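Local coordinates for protein putative oxygenase (Streptomyces viridochromogenes Tue57, PDB 4XAA) that probably acts as an iron- and 2-oxoglutarate-dependent oxygenase in orthosomycin antibiotic biosynthesis, and here holds a nickel ion in its double-stranded beta helix, at residues V129-G132 with P133-C137. Numbering follows the deposited sequence.
Sequences VNVG and PRTVC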
loop_
_atom_site.group_PDB
_atom_site.type_symbol
_atom_site.label_atom_id
_atom_site.label_comp_id
_atom_site.label_asym_id
_atom_site.label_seq_id
_atom_site.Cartn_x
_atom_site.Cartn_y
_atom_site.Cartn_z
ATOM N N VAL A 129 -6.912 14.624 0.727
ATOM C CA VAL A 129 -8.079 15.215 0.074
ATOM C C VAL A 129 -7.814 16.615 -0.472
ATOM O O VAL A 129 -8.759 17.308 -0.850
ATOM C CB VAL A 129 -9.303 15.296 1.004
ATOM C CG1 VAL A 129 -9.706 13.910 1.473
ATOM C CG2 VAL A 129 -9.026 16.224 2.171
ATOM N N ASN A 130 -6.545 17.023 -0.535
ATOM C CA ASN A 130 -6.205 18.319 -1.114
ATOM C C ASN A 130 -5.919 18.213 -2.614
ATOM O O ASN A 130 -5.401 19.147 -3.237
ATOM C CB ASN A 130 -5.009 18.933 -0.382
ATOM C CG ASN A 130 -3.728 18.151 -0.596
ATOM O OD1 ASN A 130 -3.749 16.966 -0.957
ATOM N ND2 ASN A 130 -2.600 18.807 -0.372
ATOM N N VAL A 131 -6.252 17.066 -3.195
ATOM C CA VAL A 131 -6.150 16.892 -4.638
ATOM C C VAL A 131 -7.442 16.297 -5.162
ATOM O O VAL A 131 -8.144 15.593 -4.441
ATOM C CB VAL A 131 -4.971 15.979 -5.035
ATOM C CG1 VAL A 131 -3.641 16.687 -4.830
ATOM C CG2 VAL A 131 -5.027 14.655 -4.255
ATOM N N GLY A 132 -7.746 16.582 -6.421
ATOM C CA GLY A 132 -8.917 16.032 -7.064
ATOM C C GLY A 132 -8.803 14.530 -7.223
ATOM O O GLY A 132 -7.729 13.958 -7.033
ATOM N N PRO A 133 -9.922 13.871 -7.558
ATOM C CA PRO A 133 -9.877 12.425 -7.780
ATOM C C PRO A 133 -9.024 12.113 -8.991
ATOM O O PRO A 133 -8.866 12.975 -9.862
ATOM C CB PRO A 133 -11.342 12.047 -8.025
ATOM C CG PRO A 133 -12.141 13.197 -7.543
ATOM C CD PRO A 133 -11.283 14.413 -7.703
ATOM N N ARG A 134 -8.474 10.904 -9.027
ATOM C CA ARG A 134 -7.653 10.449 -10.147
ATOM C C ARG A 134 -6.496 11.395 -10.443
ATOM O O ARG A 134 -6.203 11.680 -11.597
ATOM C CB ARG A 134 -8.506 10.274 -11.407
ATOM C CG ARG A 134 -8.122 9.037 -12.157
ATOM C CD ARG A 134 -8.630 9.036 -13.577
ATOM N NE ARG A 134 -8.097 7.881 -14.291
ATOM C CZ ARG A 134 -8.461 7.523 -15.512
ATOM N NH1 ARG A 134 -9.371 8.233 -16.159
ATOM N NH2 ARG A 134 -7.904 6.461 -16.087
ATOM N N THR A 135 -5.844 11.864 -9.387
ATOM C CA THR A 135 -4.757 12.828 -9.505
ATOM C C THR A 135 -3.490 12.298 -8.835
ATOM O O THR A 135 -2.379 12.506 -9.331
ATOM C CB THR A 135 -5.167 14.182 -8.890
ATOM O OG1 THR A 135 -6.193 14.767 -9.700
ATOM C CG2 THR A 135 -4.007 15.131 -8.828
ATOM N N VAL A 136 -3.666 11.597 -7.715
ATOM C CA VAL A 136 -2.549 11.031 -6.964
ATOM C C VAL A 136 -2.944 9.617 -6.561
ATOM O O VAL A 136 -4.021 9.414 -6.027
ATOM C CB VAL A 136 -2.192 11.896 -5.698
ATOM C CG1 VAL A 136 -0.857 11.497 -5.109
ATOM C CG2 VAL A 136 -2.158 13.363 -6.039
ATOM N N CYS A 137 -2.099 8.631 -6.841
ATOM C CA CYS A 137 -2.414 7.267 -6.432
ATOM C C CYS A 137 -1.292 6.616 -5.652
ATOM O O CYS A 137 -0.161 7.067 -5.687
ATOM C CB CYS A 137 -2.749 6.393 -7.648
ATOM S SG CYS A 137 -1.363 6.177 -8.787
HETATM O O HOH W 1 -6.642 11.594 -6.511
#
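V131 and V136 meet where the loop after strand 122-125 turns into strand 136-142. This loop follows the nickel ligands H125 and D127, and the strand belongs to the major sheet. The two side chains cross at about a right angle. V131 CB lies 4.0 Å from T135 CG2 and at the same range from V136 CG2. V131 CG1 sits 3.8 Å from V136 CG2. V131 CG2 comes nearer, at 3.6 Å from V136 CG2. So one methyl of V136 meets both methyls of V131. V136 turns this methyl inward by setting CG2 beside its own backbone N, while CG1 stands anti to that N (chi1 -167°). V192 touches both valines, and A219 also packs on V131.

The polar part of the turn is built on G132 O. A water inside the turn, beside the valine contact, is hydrogen-bonded to G132 O at 2.7 Å and accepts from T135 N at 3.0 Å. T135 CB lies 3.2 Å from G132 O. The hydroxyl T135 OG1 is also near G132 O. T135 OG1 lies 3.2 Å from P133 O, but where its proton points is not settled. R134 N is hydrogen-bonded to D191 OD2, and R134 NH2 to F99 O.

Valine packing and one water joining G132 O to T135 N thus hold the turn, with no direct hydrogen bond between 129-132 and 133-137.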